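Local atomic coordinates of spore coat polysaccharide biosynthesis protein spsE (Bacillus subtilis, PDB entry 1VLI), a protein that takes part in spore coat polysaccharide biosynthesis, probably as an N-acylneuraminate-9-phosphate synthase. Residues A15-A19 / N20-G24; G167-I170 / S171-H174; T120-D123 / E124-D128; S227-P230 / T231-P234. One frame throughout, in Å; residues are numbered along the deposited sequence.

How the interactions relate
Three of the contacts start helices of the NeuB-type TIM barrel and one is a hairpin beneath it. Interactions 2, 3 and 4 each lie where the chain leaves the carboxyl end of a barrel strand and turns into the next helix; each uses a different set of capping contacts. Interactions 3 and 4 are on opposite sides of the chain's centre, their own centres 30 Å apart. The hairpin of interaction 1 touches residues near the amino ends of the strands, and its centre is 22 to 25 Å from the other three. Interaction 4 follows directly on H226, which binds zinc with H248; the S227 side chain is about 11 Å from the metal.

Interaction 1: A15-A19 / N20-G24; sequences AFQIA and NKTVG
The F16 ring has V23 over one of its faces: CB of V23 lies above the ring, while F16 CZ is 4.3 Å from V23 CG1. The other flat group, the amide of Q17, turns its oxygen edge to T22, whose OG1 donates to Q17 OE1 over 2.9 Å. The hydroxyl comes in the plane of the amide and on a lone pair, at 133° to the C=O bond. The glutamine gets there because its chain bends at CG (chi2 -65°), folding the amide across the neighbouring strand. On the opposite face of the sheet F16, I18 and V23 form an apolar patch, from which K21 leads off to a salt bridge between its NZ and D59. Within the patch I18 CD1 is packed 3.6 Å from V23 CG2.

The backbone forms a two-residue beta hairpin. F16 and V23 bond to each other through both N-H and C=O, the shorter bond running from V23 N to F16 O at 2.9 Å. Nearer the bend, I18 and K21 are joined in the same reciprocal way. A type II' turn from I18 to K21 reverses the chain. A19 takes its first corner with phi 58°, a place often held by glycine, and N20 suits the second. G24 pairs tightly with A15, its lack of a side chain fitting both that closeness and its backbone angles.

I18 and V23 rest on F30 of strand 30-36, F16 on P160 and I18 on S136, all close to the amino ends of parallel strands, so the antiparallel hairpin lies across the amino-terminal mouth of the barrel.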
loop_
_atom_site.group_PDB
_atom_site.type_symbol
_atom_site.label_atom_id
_atom_site.label_comp_id
_atom_site.label_asym_id
_atom_site.label_seq_id
_atom_site.Cartn_x
_atom_site.Cartn_y
_atom_site.Cartn_z
ATOM N N ALA A 15 8.430 -2.688 -17.610
ATOM C CA ALA A 15 7.032 -2.933 -17.986
ATOM C C ALA A 15 6.587 -4.308 -17.467
ATOM O O ALA A 15 7.426 -5.195 -17.284
ATOM C CB ALA A 15 6.859 -2.851 -19.495
ATOM N N PHE A 16 5.281 -4.468 -17.216
ATOM C CA PHE A 16 4.685 -5.760 -16.865
ATOM C C PHE A 16 3.162 -5.783 -17.070
ATOM O O PHE A 16 2.574 -4.781 -17.481
ATOM C CB PHE A 16 5.074 -6.224 -15.455
ATOM C CG PHE A 16 4.710 -5.257 -14.348
ATOM C CD1 PHE A 16 3.475 -5.327 -13.732
ATOM C CD2 PHE A 16 5.631 -4.309 -13.886
ATOM C CE1 PHE A 16 3.122 -4.469 -12.683
ATOM C CE2 PHE A 16 5.304 -3.429 -12.832
ATOM C CZ PHE A 16 4.052 -3.494 -12.229
ATOM N N GLN A 17 2.531 -6.922 -16.802
ATOM C CA GLN A 17 1.099 -7.081 -17.054
ATOM C C GLN A 17 0.298 -7.135 -15.755
ATOM O O GLN A 17 0.533 -8.021 -14.938
ATOM C CB GLN A 17 0.842 -8.396 -17.808
ATOM C CG GLN A 17 1.415 -8.500 -19.179
ATOM C CD GLN A 17 0.794 -7.499 -20.121
ATOM O OE1 GLN A 17 1.428 -6.484 -20.449
ATOM N NE2 GLN A 17 -0.454 -7.760 -20.547
ATOM N N ILE A 18 -0.657 -6.225 -15.557
ATOM C CA ILE A 18 -1.710 -6.481 -14.561
ATOM C C ILE A 18 -2.968 -7.018 -15.267
ATOM O O ILE A 18 -3.595 -6.318 -16.056
ATOM C CB ILE A 18 -2.002 -5.235 -13.755
ATOM C CG1 ILE A 18 -0.773 -4.862 -12.912
ATOM C CG2 ILE A 18 -3.135 -5.502 -12.805
ATOM C CD1 ILE A 18 -0.853 -3.474 -12.296
ATOM N N ALA A 19 -3.316 -8.274 -15.018
ATOM C CA ALA A 19 -4.429 -8.927 -15.765
ATOM C C ALA A 19 -4.104 -8.876 -17.259
ATOM O O ALA A 19 -3.050 -9.365 -17.682
ATOM C CB ALA A 19 -5.795 -8.263 -15.457
ATOM N N ASN A 20 -4.956 -8.209 -18.028
ATOM C CA ASN A 20 -4.812 -8.128 -19.478
ATOM C C ASN A 20 -4.209 -6.800 -19.984
ATOM O O ASN A 20 -4.349 -6.467 -21.171
ATOM C CB ASN A 20 -6.189 -8.374 -20.131
ATOM C CG ASN A 20 -7.186 -7.229 -19.859
ATOM O OD1 ASN A 20 -7.211 -6.656 -18.769
ATOM N ND2 ASN A 20 -7.997 -6.886 -20.866
ATOM N N LYS A 21 -3.506 -6.077 -19.099
ATOM C CA LYS A 21 -3.134 -4.675 -19.325
ATOM C C LYS A 21 -1.694 -4.351 -18.987
ATOM O O LYS A 21 -1.205 -4.714 -17.926
ATOM C CB LYS A 21 -4.028 -3.769 -18.480
ATOM C CG LYS A 21 -4.973 -2.998 -19.316
ATOM C CD LYS A 21 -6.214 -2.613 -18.559
ATOM C CE LYS A 21 -7.330 -2.323 -19.556
ATOM N NZ LYS A 21 -8.251 -1.271 -19.059
ATOM N N THR A 22 -1.033 -3.622 -19.866
ATOM C CA THR A 22 0.358 -3.237 -19.633
ATOM C C THR A 22 0.496 -2.029 -18.723
ATOM O O THR A 22 -0.322 -1.079 -18.745
ATOM C CB THR A 22 1.052 -2.984 -20.949
ATOM O OG1 THR A 22 0.662 -4.016 -21.849
ATOM C CG2 THR A 22 2.581 -3.171 -20.809
ATOM N N VAL A 23 1.562 -2.073 -17.937
ATOM C CA VAL A 23 1.888 -1.038 -16.972
ATOM C C VAL A 23 3.357 -0.715 -17.185
ATOM O O VAL A 23 4.188 -1.617 -17.174
ATOM C CB VAL A 23 1.611 -1.582 -15.552
ATOM C CG1 VAL A 23 1.815 -0.542 -14.482
ATOM C CG2 VAL A 23 0.166 -2.144 -15.475
ATOM N N GLY A 24 3.686 0.556 -17.400
ATOM C CA GLY A 24 5.083 0.946 -17.593
ATOM C C GLY A 24 5.402 1.480 -18.966
ATOM O O GLY A 24 4.509 1.997 -19.644
#

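Interaction 2: G167-I170 / S171-H174; sequences GAEI and SDVH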
loop_
_atom_site.group_PDB
_atom_site.type_symbol
_atom_site.label_atom_id
_atom_site.label_comp_id
_atom_site.label_asym_id
_atom_site.label_seq_id
_atom_site.Cartn_x
_atom_site.Cartn_y
_atom_site.Cartn_z
ATOM N N GLY A 167 6.493 8.562 3.879
ATOM C CA GLY A 167 7.442 8.726 4.993
ATOM C C GLY A 167 8.749 7.940 4.916
ATOM O O GLY A 167 9.490 7.886 5.901
ATOM N N ALA A 168 9.037 7.356 3.746
ATOM C CA ALA A 168 10.173 6.460 3.561
ATOM C C ALA A 168 11.355 7.279 3.109
ATOM O O ALA A 168 11.187 8.352 2.544
ATOM C CB ALA A 168 9.859 5.391 2.524
ATOM N N GLU A 169 12.551 6.774 3.367
ATOM C CA GLU A 169 13.728 7.316 2.738
ATOM C C GLU A 169 14.182 6.334 1.677
ATOM O O GLU A 169 13.589 5.252 1.521
ATOM C CB GLU A 169 14.782 7.582 3.784
ATOM C CG GLU A 169 14.254 8.586 4.778
ATOM C CD GLU A 169 15.356 9.358 5.437
ATOM O OE1 GLU A 169 16.253 8.732 6.035
ATOM O OE2 GLU A 169 15.316 10.593 5.347
ATOM N N ILE A 170 15.207 6.714 0.928
ATOM C CA ILE A 170 15.624 5.951 -0.246
ATOM C C ILE A 170 16.087 4.511 0.096
ATOM O O ILE A 170 15.826 3.548 -0.648
ATOM C CB ILE A 170 16.618 6.793 -1.118
ATOM C CG1 ILE A 170 16.862 6.168 -2.492
ATOM C CG2 ILE A 170 17.937 7.091 -0.390
ATOM C CD1 ILE A 170 15.727 6.306 -3.438
ATOM N N SER A 171 16.694 4.360 1.265
ATOM C CA SER A 171 17.182 3.075 1.691
ATOM C C SER A 171 16.050 2.100 2.008
ATOM O O SER A 171 16.191 0.908 1.758
ATOM C CB SER A 171 18.106 3.250 2.885
ATOM O OG SER A 171 17.500 4.130 3.803
ATOM N N ASP A 172 14.928 2.592 2.533
ATOM C CA ASP A 172 13.740 1.721 2.754
ATOM C C ASP A 172 13.158 1.248 1.426
ATOM O O ASP A 172 12.709 0.078 1.281
ATOM C CB ASP A 172 12.639 2.469 3.523
ATOM C CG ASP A 172 13.175 3.249 4.728
ATOM O OD1 ASP A 172 13.878 2.645 5.552
ATOM O OD2 ASP A 172 12.938 4.461 4.928
ATOM N N VAL A 173 13.161 2.161 0.455
ATOM C CA VAL A 173 12.601 1.864 -0.851
ATOM C C VAL A 173 13.486 0.785 -1.489
ATOM O O VAL A 173 13.000 -0.255 -1.993
ATOM C CB VAL A 173 12.479 3.126 -1.675
ATOM C CG1 VAL A 173 12.032 2.840 -3.047
ATOM C CG2 VAL A 173 11.476 4.046 -1.055
ATOM N N HIS A 174 14.792 0.984 -1.351
ATOM C CA HIS A 174 15.766 0.054 -1.886
ATOM C C HIS A 174 15.701 -1.339 -1.283
ATOM O O HIS A 174 15.798 -2.329 -2.010
ATOM C CB HIS A 174 17.157 0.624 -1.707
ATOM C CG HIS A 174 18.235 -0.250 -2.250
ATOM N ND1 HIS A 174 18.460 -0.396 -3.600
ATOM C CD2 HIS A 174 19.178 -0.992 -1.628
ATOM C CE1 HIS A 174 19.484 -1.209 -3.788
ATOM N NE2 HIS A 174 19.943 -1.576 -2.608
#
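The amide of E169 is held by the D172 carboxylate, E169 N donating to D172 OD2 over 2.8 Å in a nearly straight bond (170° at the hydrogen). This is one half of a capping box: E169 is the N-cap of helix 170-181, and the side chain three residues on turns back to the N-cap amide. The other half is missing, since the E169 side chain leads away and its OE2 bonds to T302 OG1. Aspartate suits the third position of the helix, being short enough to fold back; with CG beside its own backbone N (chi1 -46°) the carboxylate lies back over E169. The amide meets OD2 on its anti side, 22° out of the carboxylate plane. The other oxygen, OD1, forms a salt bridge with R311, which would probably help to stabilise the negative charge there.

E169 O opens the helical bonding, taking V173 N at 3.3 Å and, weakly, D172 N. H174 N follows with a bond of 2.9 Å to I170 O. The cap thus starts the helix that follows barrel strand 161-164. I170 points away from this turn and packs on M211 and L212 of helix 208-215, with F216 touching both it and V173; V173 sends CG2 to within 4.2 Å of A168 CB.

Interaction 3: T120-D123 / E124-D128; sequences TVCD and EGSAD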
loop_
_atom_site.group_PDB
_atom_site.type_symbol
_atom_site.label_atom_id
_atom_site.label_comp_id
_atom_site.label_asym_id
_atom_site.label_seq_id
_atom_site.Cartn_x
_atom_site.Cartn_y
_atom_site.Cartn_z
ATOM N N THR A 120 -5.440 -4.824 -0.662
ATOM C CA THR A 120 -4.183 -4.689 0.074
ATOM C C THR A 120 -4.009 -5.815 1.075
ATOM O O THR A 120 -4.965 -6.177 1.781
ATOM C CB THR A 120 -4.219 -3.357 0.850
ATOM O OG1 THR A 120 -4.522 -2.321 -0.076
ATOM C CG2 THR A 120 -2.866 -2.979 1.382
ATOM N N VAL A 121 -2.790 -6.346 1.158
ATOM C CA VAL A 121 -2.455 -7.322 2.197
ATOM C C VAL A 121 -1.474 -6.765 3.224
ATOM O O VAL A 121 -0.650 -5.904 2.905
ATOM C CB VAL A 121 -1.969 -8.664 1.612
ATOM C CG1 VAL A 121 -3.033 -9.220 0.714
ATOM C CG2 VAL A 121 -0.700 -8.512 0.848
ATOM N N CYS A 122 -1.578 -7.253 4.456
ATOM C CA CYS A 122 -0.701 -6.802 5.539
ATOM C C CYS A 122 -0.040 -7.909 6.375
ATOM O O CYS A 122 0.619 -7.602 7.362
ATOM C CB CYS A 122 -1.476 -5.873 6.482
ATOM S SG CYS A 122 -3.037 -6.603 7.046
ATOM N N ASP A 123 -0.278 -9.176 6.033
ATOM C CA ASP A 123 0.422 -10.291 6.643
ATOM C C ASP A 123 0.279 -11.554 5.810
ATOM O O ASP A 123 -0.406 -11.562 4.776
ATOM C CB ASP A 123 -0.027 -10.540 8.085
ATOM C CG ASP A 123 -1.524 -10.441 8.278
ATOM O OD1 ASP A 123 -2.297 -11.134 7.560
ATOM O OD2 ASP A 123 -2.015 -9.711 9.176
ATOM N N GLU A 124 0.937 -12.616 6.263
ATOM C CA GLU A 124 0.915 -13.906 5.584
ATOM C C GLU A 124 -0.535 -14.412 5.372
ATOM O O GLU A 124 -0.892 -14.864 4.279
ATOM C CB GLU A 124 1.798 -14.913 6.348
ATOM C CG GLU A 124 3.320 -14.645 6.281
ATOM C CD GLU A 124 3.891 -13.530 7.215
ATOM O OE1 GLU A 124 3.129 -12.831 7.945
ATOM O OE2 GLU A 124 5.152 -13.347 7.232
ATOM N N GLY A 125 -1.376 -14.270 6.396
ATOM C CA GLY A 125 -2.752 -14.750 6.369
ATOM C C GLY A 125 -3.710 -13.984 5.465
ATOM O O GLY A 125 -4.554 -14.590 4.780
ATOM N N SER A 126 -3.619 -12.654 5.481
ATOM C CA SER A 126 -4.372 -11.825 4.533
ATOM C C SER A 126 -3.911 -12.132 3.105
ATOM O O SER A 126 -4.729 -12.224 2.173
ATOM C CB SER A 126 -4.235 -10.335 4.851
ATOM O OG SER A 126 -2.870 -9.959 4.993
ATOM N N ALA A 127 -2.603 -12.328 2.943
ATOM C CA ALA A 127 -2.042 -12.718 1.657
ATOM C C ALA A 127 -2.672 -14.025 1.121
ATOM O O ALA A 127 -2.963 -14.135 -0.052
ATOM C CB ALA A 127 -0.528 -12.825 1.732
ATOM N N ASP A 128 -2.892 -14.989 1.991
ATOM C CA ASP A 128 -3.404 -16.275 1.579
ATOM C C ASP A 128 -4.860 -16.175 1.164
ATOM O O ASP A 128 -5.298 -16.852 0.238
ATOM C CB ASP A 128 -3.332 -17.241 2.737
ATOM C CG ASP A 128 -1.934 -17.723 3.017
ATOM O OD1 ASP A 128 -1.025 -17.484 2.198
ATOM O OD2 ASP A 128 -1.668 -18.390 4.032
#
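D123 and S126 meet at one carboxylate oxygen. D123 OD1 accepts from S126 N over 2.9 Å in a bond of 165° at the hydrogen, the amide arriving almost in line with the C-O bond. The same oxygen is 2.9 Å from S126 OG, although which acceptor receives the hydroxyl proton is not settled. For D123 the first torsion explains this reach: with chi1 42°, CG sits between the backbone N and the carbonyl carbon, and the carboxylate curls over the first turn. D123 OD2 makes a salt bridge with R70 NE, so the group is held from two directions and its negative charge is probably favoured.

S126 OG also accepts, from C122 N at 3.0 Å. A serine suits this buried place because it is small and its hydroxyl can serve the chain just before the helix as well as the cap. D123 is the N-cap of helix 124-131, which follows strand 116-118 in the TIM barrel and leads round to strand 138-140. Its bond to S126 N is the capping bond, and a short carboxylate suits an N-cap because it can reach an amide of the first turn. The first helical bond, from A127 N to D123 O at 3.0 Å, starts at the cap residue itself.

V121 supplies the apolar part. Its CG1 lies 3.8 Å from A127 CA and its CB 4.4 Å from A127 CB, a branched side chain laid against the start of the helix where the small A127 lets it come close. V121 also touches I140, and its backbone is hydrogen-bonded to K139 of strand 138-140, while A127 touches V154 of helix 148-155.

Interaction 4: S227-P230 / T231-P234; sequences SEHP and TEAP
T231 N donates to H229 ND1 over 3.0 Å, near the plane of the imidazole (14° out of it). H229 can present ND1 because its CG is turned anti to the backbone N (chi1 -163°), which swings the ring toward the start of the helix. An aromatic nitrogen thus takes up the amide of T231, the N-cap residue of helix 232-239, whose own side chain makes no capping bond.

The ring is flanked on both faces, each time near its rim: by P230 CD and, 4.0 Å above the plane, by E232 CB. T231 OG1 comes within 3.2 Å of H229 CE1. Further on, P234 CG packs 3.4 Å from P230 O. Proline suits position 234, in the first turn of helix 232-239, because backbone N-H groups there have no helical carbonyl one turn back to bond.

A water makes the remaining links. It donates to S227 OG at 2.8 Å and also to H229 O. From A233 N it accepts at 2.9 Å, so it stitches the loop to the helix. S227 OG is also bonded to D225, and K247 NZ binds both S227 O and H229 O.

The loop leaves strand 220-225 at the carboxyl-end rim of the TIM barrel, where the active sites of such barrels lie, and the preceding residue, H226, is a zinc ligand together with H248, consistent with the metal site of sialic acid synthases.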
loop_
_atom_site.group_PDB
_atom_site.type_symbol
_atom_site.label_atom_id
_atom_site.label_comp_id
_atom_site.label_asym_id
_atom_site.label_seq_id
_atom_site.Cartn_x
_atom_site.Cartn_y
_atom_site.Cartn_z
ATOM N N SER A 227 -4.392 14.459 -2.251
ATOM C CA SER A 227 -4.859 15.838 -2.355
ATOM C C SER A 227 -6.286 15.904 -2.877
ATOM O O SER A 227 -6.717 15.028 -3.631
ATOM C CB SER A 227 -3.969 16.608 -3.313
ATOM O OG SER A 227 -4.235 16.219 -4.651
ATOM N N GLU A 228 -6.979 16.976 -2.499
ATOM C CA GLU A 228 -8.399 17.196 -2.779
ATOM C C GLU A 228 -8.748 17.412 -4.252
ATOM O O GLU A 228 -9.682 16.799 -4.778
ATOM C CB GLU A 228 -8.909 18.405 -1.986
ATOM C CG GLU A 228 -8.988 18.213 -0.479
ATOM C CD GLU A 228 -9.882 19.254 0.177
ATOM O OE1 GLU A 228 -11.102 19.228 -0.092
ATOM O OE2 GLU A 228 -9.377 20.093 0.957
ATOM N N HIS A 229 -8.018 18.315 -4.894
ATOM C CA HIS A 229 -8.289 18.704 -6.265
ATOM C C HIS A 229 -8.320 17.517 -7.231
ATOM O O HIS A 229 -7.462 16.642 -7.154
ATOM C CB HIS A 229 -7.234 19.707 -6.717
ATOM C CG HIS A 229 -7.638 20.469 -7.936
ATOM N ND1 HIS A 229 -7.628 19.913 -9.198
ATOM C CD2 HIS A 229 -8.112 21.728 -8.082
ATOM C CE1 HIS A 229 -8.058 20.804 -10.071
ATOM N NE2 HIS A 229 -8.355 21.914 -9.421
ATOM N N PRO A 230 -9.286 17.486 -8.142
ATOM C CA PRO A 230 -9.412 16.359 -9.094
ATOM C C PRO A 230 -8.267 16.152 -10.116
ATOM O O PRO A 230 -7.964 14.990 -10.422
ATOM C CB PRO A 230 -10.759 16.637 -9.810
ATOM C CG PRO A 230 -11.482 17.579 -8.899
ATOM C CD PRO A 230 -10.383 18.462 -8.322
ATOM N N THR A 231 -7.647 17.234 -10.625
ATOM C CA THR A 231 -6.671 17.133 -11.732
ATOM C C THR A 231 -5.256 17.712 -11.514
ATOM O O THR A 231 -4.307 17.274 -12.177
ATOM C CB THR A 231 -7.226 17.752 -13.043
ATOM O OG1 THR A 231 -7.802 19.037 -12.770
ATOM C CG2 THR A 231 -8.385 16.931 -13.632
ATOM N N GLU A 232 -5.079 18.699 -10.642
ATOM C CA GLU A 232 -3.773 19.380 -10.654
ATOM C C GLU A 232 -2.574 18.483 -10.310
ATOM O O GLU A 232 -1.601 18.463 -11.055
ATOM C CB GLU A 232 -3.776 20.731 -9.917
ATOM C CG GLU A 232 -3.454 20.711 -8.433
ATOM C CD GLU A 232 -3.033 22.085 -7.939
ATOM O OE1 GLU A 232 -2.572 22.877 -8.774
ATOM O OE2 GLU A 232 -3.167 22.373 -6.728
ATOM N N ALA A 233 -2.665 17.703 -9.228
ATOM C CA ALA A 233 -1.573 16.804 -8.894
ATOM C C ALA A 233 -1.532 15.519 -9.745
ATOM O O ALA A 233 -0.424 15.123 -10.132
ATOM C CB ALA A 233 -1.525 16.500 -7.410
ATOM N N PRO A 234 -2.681 14.845 -10.018
ATOM C CA PRO A 234 -2.663 13.700 -10.964
ATOM C C PRO A 234 -1.976 14.030 -12.314
ATOM O O PRO A 234 -1.059 13.322 -12.724
ATOM C CB PRO A 234 -4.171 13.302 -11.132
ATOM C CG PRO A 234 -4.820 13.747 -9.821
ATOM C CD PRO A 234 -4.020 15.053 -9.433
HETATM O O HOH W 1 -4.584 17.524 -7.078
#